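Local structure of vacuolar aminopeptidase 1 (Saccharomyces cerevisiae S288c, 4R8F) at residues A[22-27]-A[147-152]. The protein removes amino acids, preferably neutral or hydrophobic ones, from the N-terminus of peptides in the vacuole and is the major cargo of the Cvt pathway. Residues are numbered along the deposited sequence; the frame is centred on the assembly and turned at random.
Sequences TYHVVS and SALVDS
H24 and L149 run past each other in opposite directions: the imidazole leaves helix 22-27 with its far atoms CE1 and NE2 extending to the strand backbone, while L149 points from strand 147-151 toward the helix. CD1 of L149 lies over one face of the H24 ring, 4.2 Å from its centroid and 17° off the ring normal, a CH-pi contact displaced toward the ring's rim. The same methyl rests on the helix backbone, 3.7 Å from the carbonyl O of Y23, and the CB of S27 borders it one turn further on. The other branch, CD2 of L149, packs 3.7 Å from the CB of Y23; beyond this point the phenol turns away, and its OH is hydrogen-bonded to D234. At the ring edge CE1 of H24 comes 3.2 Å from the carbonyl O of V150, which lies near the ring plane. The strand is the outer one, within this chain, of the antiparallel sheet of the smaller domain inserted in the M18 fold, and the helix belongs to the catalytic domain, so the contact bridges the two domains, away from the zinc site. CG of H24 stands anti to the carbonyl carbon, and chi2 of 89° presents the ring face to the leucine while ND1 turns back to a hydrogen bond with T21 just before the helix. NE2 of H24 lies 3.8 Å from the CB of D151, whose carboxylate plane is inclined 63° to the ring. OD1 of that carboxylate is hydrogen-bonded to T153. An alanine in place of H24 would probably leave T21 without its imidazole partner and open a gap over L149 and beside the V150 carbonyl. Behind the strand, V150 points away from the helix and packs on L222 and A223 of helix 213-223.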
ATOM      1  N   THR A  22      28.363   1.099  38.705  1.00 24.54           N
ATOM      2  CA  THR A  22      27.571   0.876  39.907  1.00 24.81           C
ATOM      3  C   THR A  22      28.466   0.438  41.062  1.00 24.85           C
ATOM      4  O   THR A  22      28.264   0.857  42.203  1.00 24.65           O
ATOM      5  CB  THR A  22      26.470  -0.173  39.657  1.00 24.63           C
ATOM      6  OG1 THR A  22      25.647   0.255  38.565  1.00 24.44           O
ATOM      7  CG2 THR A  22      25.598  -0.345  40.884  1.00 24.70           C
ATOM      8  N   TYR A  23      29.462  -0.387  40.751  1.00 24.73           N
ATOM      9  CA  TYR A  23      30.452  -0.815  41.735  1.00 25.21           C
ATOM     10  C   TYR A  23      31.160   0.372  42.376  1.00 25.25           C
ATOM     11  O   TYR A  23      31.300   0.429  43.595  1.00 25.27           O
ATOM     12  CB  TYR A  23      31.485  -1.739  41.092  1.00 25.04           C
ATOM     13  CG  TYR A  23      30.896  -3.036  40.604  1.00 25.33           C
ATOM     14  CD1 TYR A  23      30.488  -4.015  41.504  1.00 25.60           C
ATOM     15  CD2 TYR A  23      30.731  -3.282  39.242  1.00 25.61           C
ATOM     16  CE1 TYR A  23      29.938  -5.208  41.065  1.00 25.87           C
ATOM     17  CE2 TYR A  23      30.184  -4.470  38.788  1.00 25.79           C
ATOM     18  CZ  TYR A  23      29.789  -5.433  39.703  1.00 26.46           C
ATOM     19  OH  TYR A  23      29.242  -6.620  39.258  1.00 26.45           O
ATOM     20  N   HIS A  24      31.602   1.313  41.549  1.00 25.76           N
ATOM     21  CA  HIS A  24      32.299   2.497  42.039  1.00 25.85           C
ATOM     22  C   HIS A  24      31.387   3.347  42.923  1.00 25.72           C
ATOM     23  O   HIS A  24      31.824   3.869  43.946  1.00 25.73           O
ATOM     24  CB  HIS A  24      32.817   3.350  40.879  1.00 25.74           C
ATOM     25  CG  HIS A  24      33.940   2.725  40.112  1.00 25.88           C
ATOM     26  ND1 HIS A  24      33.734   1.902  39.026  1.00 26.21           N
ATOM     27  CD2 HIS A  24      35.282   2.823  40.259  1.00 25.73           C
ATOM     28  CE1 HIS A  24      34.900   1.510  38.544  1.00 25.89           C
ATOM     29  NE2 HIS A  24      35.856   2.055  39.275  1.00 25.71           N
ATOM     30  N   VAL A  25      30.126   3.480  42.520  1.00 25.50           N
ATOM     31  CA  VAL A  25      29.171   4.321  43.236  1.00 26.09           C
ATOM     32  C   VAL A  25      28.884   3.786  44.636  1.00 26.79           C
ATOM     33  O   VAL A  25      28.849   4.548  45.603  1.00 26.63           O
ATOM     34  CB  VAL A  25      27.847   4.454  42.449  1.00 26.02           C
ATOM     35  CG1 VAL A  25      26.733   5.016  43.327  1.00 25.62           C
ATOM     36  CG2 VAL A  25      28.057   5.332  41.223  1.00 26.12           C
ATOM     37  N   VAL A  26      28.665   2.477  44.723  1.00 27.40           N
ATOM     38  CA  VAL A  26      28.407   1.804  45.994  1.00 27.88           C
ATOM     39  C   VAL A  26      29.638   1.868  46.898  1.00 28.49           C
ATOM     40  O   VAL A  26      29.528   2.177  48.084  1.00 28.51           O
ATOM     41  CB  VAL A  26      27.969   0.341  45.756  1.00 27.34           C
ATOM     42  CG1 VAL A  26      28.113  -0.502  47.012  1.00 27.48           C
ATOM     43  CG2 VAL A  26      26.535   0.312  45.253  1.00 27.19           C
ATOM     44  N   SER A  27      30.801   1.582  46.320  1.00 29.21           N
ATOM     45  CA  SER A  27      32.078   1.695  47.016  1.00 29.70           C
ATOM     46  C   SER A  27      32.318   3.114  47.538  1.00 29.94           C
ATOM     47  O   SER A  27      32.795   3.298  48.660  1.00 30.68           O
ATOM     48  CB  SER A  27      33.217   1.293  46.079  1.00 30.15           C
ATOM     49  OG  SER A  27      34.478   1.482  46.696  1.00 31.64           O
ATOM     50  N   SER A 147      37.853  -9.010  44.910  1.00 40.55           N
ATOM     51  CA  SER A 147      37.321  -8.078  43.933  1.00 39.04           C
ATOM     52  C   SER A 147      38.232  -6.864  43.841  1.00 37.36           C
ATOM     53  O   SER A 147      38.732  -6.385  44.853  1.00 37.97           O
ATOM     54  CB  SER A 147      35.907  -7.653  44.337  1.00 39.33           C
ATOM     55  OG  SER A 147      35.595  -6.351  43.869  1.00 40.29           O
ATOM     56  N   ALA A 148      38.450  -6.381  42.622  1.00 35.79           N
ATOM     57  CA  ALA A 148      39.161  -5.129  42.395  1.00 35.30           C
ATOM     58  C   ALA A 148      38.338  -4.260  41.462  1.00 35.20           C
ATOM     59  O   ALA A 148      37.698  -4.765  40.540  1.00 36.57           O
ATOM     60  CB  ALA A 148      40.531  -5.394  41.792  1.00 34.94           C
ATOM     61  N   LEU A 149      38.351  -2.954  41.707  1.00 34.61           N
ATOM     62  CA  LEU A 149      37.702  -2.007  40.818  1.00 34.15           C
ATOM     63  C   LEU A 149      38.720  -1.389  39.872  1.00 33.43           C
ATOM     64  O   LEU A 149      39.860  -1.118  40.246  1.00 33.29           O
ATOM     65  CB  LEU A 149      36.964  -0.925  41.609  1.00 34.47           C
ATOM     66  CG  LEU A 149      35.796  -1.413  42.477  1.00 34.93           C
ATOM     67  CD1 LEU A 149      34.889  -0.242  42.822  1.00 35.40           C
ATOM     68  CD2 LEU A 149      34.986  -2.522  41.809  1.00 34.82           C
ATOM     69  N   VAL A 150      38.275  -1.158  38.648  1.00 32.50           N
ATOM     70  CA  VAL A 150      39.144  -0.805  37.544  1.00 31.61           C
ATOM     71  C   VAL A 150      38.462   0.310  36.747  1.00 31.42           C
ATOM     72  O   VAL A 150      37.241   0.333  36.624  1.00 31.64           O
ATOM     73  CB  VAL A 150      39.449  -2.089  36.724  1.00 31.67           C
ATOM     74  CG1 VAL A 150      39.160  -1.934  35.239  1.00 32.07           C
ATOM     75  CG2 VAL A 150      40.872  -2.561  36.987  1.00 31.49           C
ATOM     76  N   ASP A 151      39.253   1.245  36.234  1.00 31.51           N
ATOM     77  CA  ASP A 151      38.725   2.449  35.591  1.00 31.28           C
ATOM     78  C   ASP A 151      39.818   3.058  34.713  1.00 31.43           C
ATOM     79  O   ASP A 151      40.928   3.310  35.183  1.00 31.77           O
ATOM     80  CB  ASP A 151      38.277   3.446  36.668  1.00 31.63           C
ATOM     81  CG  ASP A 151      37.583   4.687  36.101  1.00 32.25           C
ATOM     82  OD1 ASP A 151      37.306   4.746  34.886  1.00 32.33           O
ATOM     83  OD2 ASP A 151      37.310   5.620  36.892  1.00 32.39           O
ATOM     84  N   SER A 152      39.504   3.282  33.438  1.00 30.81           N
ATOM     85  CA  SER A 152      40.484   3.806  32.482  1.00 30.25           C
ATOM     86  C   SER A 152      40.501   5.332  32.411  1.00 30.07           C
ATOM     87  O   SER A 152      41.401   5.908  31.805  1.00 30.62           O
ATOM     88  CB  SER A 152      40.223   3.236  31.087  1.00 29.75           C
ATOM     89  OG  SER A 152      39.080   3.829  30.498  1.00 29.72           O
TER